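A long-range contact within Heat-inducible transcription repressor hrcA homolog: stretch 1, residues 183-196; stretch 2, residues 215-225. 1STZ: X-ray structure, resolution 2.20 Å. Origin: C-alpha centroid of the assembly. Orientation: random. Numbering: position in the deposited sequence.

Stretch 1 183-196: NWEEIERQLNFLLR
Stretch 2, residues 215-225: GFLRLIESLIG

At the centre of this contact Leu 191 meets Leu 217, their CA atoms 8.0 Å apart and Leu 191 CD2 3.5 Å from Leu 217 CD1. Both belong to helices, 184-195 and 215-224, whose N-to-C directions cross at -52° and whose axes approach to 11.9 Å. That spacing is wide enough for branched aliphatic and aromatic side chains to fill the gap, and no hydrogen bond crosses it; the helices are held by apolar packing, which buries 380 Å² in all. Leucine suits the centre because its methyls sit at the end of a flexible stem and pack without polar cost. Leu 191 takes the m,t rotamer (chi1 -68°, chi2 169°), whereas Leu 217 adopts a less usual m,m form (-87°, -83°). Leu 217 CD1 also lies 4.0 Å from Leu 194 CD1, and Leu 191 CD2 lies 3.9 Å from Ile 220 CG2.

The i, i+4 rhythm of the helices carries the packing toward their C-terminal ends. Leu 195, one turn beyond Leu 191 and again m,t, brings CD1 to 4.3 Å from Ile 220 CG2 and 3.8 Å from Ile 224 CD1. Isoleucine, branched at CB, holds a methyl close to the backbone, and Ile 220 CG2 thus meets both leucines. Ile 220 has chi1 at -98°, between wells, and chi2 p; Ile 224 is m,t. The backbones are farther apart here, with the CA atoms of Leu 195 and Glu 221 separated by 10.2 Å.

Toward the N-terminal ends, Phe 216 (chi1 t, chi2 80°) offers a broad apolar ring. Trp 184 CZ3 lies over one face of it, 3.6 Å from Phe 216 CE1. The ring planes meet obliquely at 53°, the indole six-membered ring and the phenyl having centroids 5.1 Å apart. The CA-to-CB bond of Trp 184 points sideways, but chi1 m and chi2 117° bring the end of the indole nearer. Ile 187 (m,t) adds its CB-branch methyl, CG2, 3.9 Å from Phe 216 CD2.

At the exposed edge, Gln 190 extends with chi1 and chi2 both t; its OE1 comes 3.7 Å from Leu 217 CD2, a van der Waals contact that leaves the amide at the surface.

Each helix supplies its own polar bonding. Successive i+4 backbone bonds include Leu 191 N to Ile 187 O, 2.9 Å, and Ile 220 N to Phe 216 O, 3.1 Å. Asn 183 caps the first helix, its OD1 accepting a weak bond from Glu 186 N at 3.4 Å. In the second, Ser 222 OG donates to Leu 219 O at 2.7 Å.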

# COMPACT_ATOMS: atom_id res chain seq x y z
N ASN A 183 21.93 -10.35 36.76
CA ASN A 183 20.75 -11.19 36.96
C ASN A 183 19.51 -10.43 36.49
O ASN A 183 19.01 -9.54 37.18
CB ASN A 183 20.61 -11.63 38.42
CG ASN A 183 19.68 -12.82 38.59
OD1 ASN A 183 18.55 -12.82 38.08
ND2 ASN A 183 20.14 -13.83 39.31
N TRP A 184 19.04 -10.77 35.29
CA TRP A 184 18.03 -9.96 34.62
C TRP A 184 16.63 -10.18 35.19
O TRP A 184 15.84 -9.26 35.26
CB TRP A 184 18.07 -10.21 33.10
CG TRP A 184 19.41 -9.90 32.51
CD1 TRP A 184 20.26 -10.77 31.90
CD2 TRP A 184 20.08 -8.63 32.51
NE1 TRP A 184 21.42 -10.13 31.52
CE2 TRP A 184 21.32 -8.81 31.87
CE3 TRP A 184 19.74 -7.35 32.97
CZ2 TRP A 184 22.23 -7.77 31.70
CZ3 TRP A 184 20.64 -6.31 32.79
CH2 TRP A 184 21.87 -6.53 32.16
N GLU A 185 16.33 -11.41 35.60
CA GLU A 185 15.03 -11.71 36.21
C GLU A 185 14.78 -10.90 37.49
O GLU A 185 13.67 -10.43 37.74
CB GLU A 185 14.91 -13.21 36.53
CG GLU A 185 13.47 -13.70 36.51
CD GLU A 185 13.36 -15.21 36.67
OE1 GLU A 185 14.15 -15.80 37.43
OE2 GLU A 185 12.46 -15.79 36.03
N GLU A 186 15.84 -10.73 38.29
CA GLU A 186 15.76 -9.99 39.54
C GLU A 186 15.70 -8.50 39.28
O GLU A 186 14.97 -7.78 39.96
CB GLU A 186 16.95 -10.31 40.45
CG GLU A 186 16.90 -11.70 41.07
CD GLU A 186 18.03 -11.97 42.05
OE1 GLU A 186 18.18 -13.13 42.49
OE2 GLU A 186 18.78 -11.02 42.38
N ILE A 187 16.47 -8.03 38.30
CA ILE A 187 16.44 -6.61 37.95
C ILE A 187 15.07 -6.21 37.41
O ILE A 187 14.61 -5.11 37.63
CB ILE A 187 17.60 -6.25 36.98
CG1 ILE A 187 18.92 -6.25 37.76
CG2 ILE A 187 17.40 -4.87 36.37
CD1 ILE A 187 20.15 -6.15 36.90
N GLU A 188 14.41 -7.14 36.73
CA GLU A 188 13.08 -6.88 36.18
C GLU A 188 12.09 -6.78 37.32
O GLU A 188 11.16 -5.98 37.27
CB GLU A 188 12.67 -8.01 35.25
CG GLU A 188 11.32 -7.84 34.56
CD GLU A 188 11.03 -9.01 33.63
OE1 GLU A 188 11.09 -10.16 34.10
OE2 GLU A 188 10.77 -8.79 32.43
N ARG A 189 12.28 -7.61 38.35
CA ARG A 189 11.44 -7.53 39.53
C ARG A 189 11.59 -6.16 40.15
O ARG A 189 10.60 -5.49 40.42
CB ARG A 189 11.78 -8.61 40.54
CG ARG A 189 11.22 -9.96 40.18
CD ARG A 189 11.80 -11.06 41.03
NE ARG A 189 11.40 -12.38 40.56
CZ ARG A 189 12.15 -13.47 40.65
NH1 ARG A 189 13.36 -13.44 41.21
NH2 ARG A 189 11.69 -14.62 40.19
N GLN A 190 12.84 -5.74 40.37
CA GLN A 190 13.15 -4.42 40.93
C GLN A 190 12.46 -3.32 40.14
O GLN A 190 11.81 -2.46 40.72
CB GLN A 190 14.66 -4.18 40.94
CG GLN A 190 15.06 -2.93 41.71
CD GLN A 190 16.56 -2.73 41.78
OE1 GLN A 190 17.27 -2.86 40.78
NE2 GLN A 190 17.05 -2.40 42.96
N LEU A 191 12.61 -3.35 38.82
CA LEU A 191 12.01 -2.34 37.95
C LEU A 191 10.48 -2.30 38.10
O LEU A 191 9.88 -1.23 38.16
CB LEU A 191 12.39 -2.58 36.48
CG LEU A 191 13.87 -2.36 36.12
CD1 LEU A 191 14.17 -2.90 34.73
CD2 LEU A 191 14.22 -0.90 36.21
N ASN A 192 9.85 -3.47 38.17
CA ASN A 192 8.40 -3.56 38.33
C ASN A 192 7.88 -3.06 39.68
O ASN A 192 6.82 -2.43 39.75
CB ASN A 192 7.91 -4.99 38.04
CG ASN A 192 7.63 -5.21 36.57
OD1 ASN A 192 6.70 -4.64 36.02
ND2 ASN A 192 8.47 -6.01 35.91
N PHE A 193 8.63 -3.30 40.75
CA PHE A 193 8.30 -2.76 42.07
C PHE A 193 8.30 -1.25 42.05
O PHE A 193 7.41 -0.63 42.63
CB PHE A 193 9.31 -3.23 43.12
CG PHE A 193 9.29 -4.70 43.40
CD1 PHE A 193 10.37 -5.31 44.04
CD2 PHE A 193 8.19 -5.49 43.03
CE1 PHE A 193 10.36 -6.66 44.30
CE2 PHE A 193 8.18 -6.85 43.30
CZ PHE A 193 9.26 -7.43 43.94
N LEU A 194 9.29 -0.67 41.39
CA LEU A 194 9.51 0.78 41.35
C LEU A 194 8.58 1.52 40.41
O LEU A 194 8.23 2.67 40.66
CB LEU A 194 10.94 1.07 40.92
CG LEU A 194 12.04 0.64 41.89
CD1 LEU A 194 13.40 0.76 41.24
CD2 LEU A 194 11.97 1.46 43.18
N LEU A 195 8.21 0.88 39.31
CA LEU A 195 7.59 1.58 38.19
C LEU A 195 6.14 1.23 37.91
O LEU A 195 5.42 2.04 37.34
CB LEU A 195 8.41 1.31 36.93
CG LEU A 195 9.79 1.96 36.91
CD1 LEU A 195 10.48 1.57 35.64
CD2 LEU A 195 9.69 3.47 37.02
N ARG A 196 5.73 0.03 38.28
CA ARG A 196 4.37 -0.45 38.04
C ARG A 196 3.37 0.35 38.86
O ARG A 196 3.52 0.47 40.06
CB ARG A 196 4.30 -1.93 38.45
CG ARG A 196 3.02 -2.64 38.14
CD ARG A 196 3.11 -4.12 38.48
NE ARG A 196 3.45 -4.94 37.31
CZ ARG A 196 3.68 -6.25 37.36
NH1 ARG A 196 3.61 -6.91 38.51
NH2 ARG A 196 3.97 -6.91 36.24
N GLY A 215 23.84 2.09 37.61
CA GLY A 215 24.11 2.49 36.24
C GLY A 215 23.07 1.99 35.26
O GLY A 215 22.70 2.71 34.33
N PHE A 216 22.61 0.76 35.45
CA PHE A 216 21.59 0.17 34.59
C PHE A 216 20.24 0.84 34.80
O PHE A 216 19.50 1.07 33.85
CB PHE A 216 21.47 -1.34 34.80
CG PHE A 216 20.58 -2.01 33.79
CD1 PHE A 216 21.06 -2.32 32.53
CD2 PHE A 216 19.26 -2.30 34.09
CE1 PHE A 216 20.24 -2.92 31.59
CE2 PHE A 216 18.44 -2.89 33.16
CZ PHE A 216 18.93 -3.20 31.90
N LEU A 217 19.93 1.16 36.06
CA LEU A 217 18.68 1.83 36.41
C LEU A 217 18.63 3.25 35.82
O LEU A 217 17.56 3.74 35.46
CB LEU A 217 18.50 1.85 37.93
CG LEU A 217 17.81 0.63 38.57
CD1 LEU A 217 16.30 0.76 38.46
CD2 LEU A 217 18.24 -0.68 37.92
N ARG A 218 19.79 3.88 35.71
CA ARG A 218 19.92 5.20 35.08
C ARG A 218 19.64 5.10 33.58
O ARG A 218 19.08 6.01 32.98
CB ARG A 218 21.33 5.75 35.29
CG ARG A 218 21.41 7.23 35.68
CD ARG A 218 22.80 7.65 36.20
NE ARG A 218 23.30 6.69 37.19
CZ ARG A 218 24.58 6.45 37.45
NH1 ARG A 218 25.56 7.11 36.83
NH2 ARG A 218 24.89 5.54 38.37
N LEU A 219 20.08 3.99 32.98
CA LEU A 219 19.82 3.72 31.57
C LEU A 219 18.32 3.64 31.35
O LEU A 219 17.79 4.28 30.44
CB LEU A 219 20.48 2.40 31.14
CG LEU A 219 20.98 2.21 29.69
CD1 LEU A 219 21.03 0.72 29.32
CD2 LEU A 219 20.17 2.98 28.67
N ILE A 220 17.64 2.86 32.19
CA ILE A 220 16.19 2.69 32.07
C ILE A 220 15.44 4.02 32.20
O ILE A 220 14.50 4.26 31.45
CB ILE A 220 15.65 1.63 33.10
CG1 ILE A 220 15.48 0.27 32.42
CG2 ILE A 220 14.30 2.04 33.70
CD1 ILE A 220 16.77 -0.34 31.93
N GLU A 221 15.88 4.87 33.13
CA GLU A 221 15.25 6.18 33.33
C GLU A 221 15.38 7.06 32.09
O GLU A 221 14.46 7.80 31.76
CB GLU A 221 15.83 6.91 34.56
CG GLU A 221 15.55 8.42 34.58
CD GLU A 221 15.61 9.05 35.96
OE1 GLU A 221 16.51 8.70 36.76
OE2 GLU A 221 14.76 9.93 36.23
N SER A 222 16.52 7.00 31.40
CA SER A 222 16.70 7.77 30.17
C SER A 222 15.90 7.21 28.99
O SER A 222 15.49 7.97 28.10
CB SER A 222 18.18 7.90 29.80
OG SER A 222 18.75 6.64 29.47
N LEU A 223 15.66 5.90 28.97
CA LEU A 223 14.88 5.28 27.89
C LEU A 223 13.40 5.60 28.02
O LEU A 223 12.75 5.92 27.03
CB LEU A 223 15.08 3.76 27.85
CG LEU A 223 16.48 3.28 27.47
CD1 LEU A 223 16.56 1.76 27.59
CD2 LEU A 223 16.87 3.76 26.07
N ILE A 224 12.87 5.51 29.23
CA ILE A 224 11.48 5.87 29.51
C ILE A 224 11.31 7.37 29.37
O ILE A 224 10.36 7.85 28.74
CB ILE A 224 11.07 5.43 30.93
CG1 ILE A 224 11.04 3.91 31.02
CG2 ILE A 224 9.70 6.01 31.30
CD1 ILE A 224 11.09 3.37 32.40
N GLY A 225 12.25 8.11 29.95
CA GLY A 225 12.25 9.56 29.90
C GLY A 225 12.91 10.12 28.66
O GLY A 225 13.36 11.26 28.67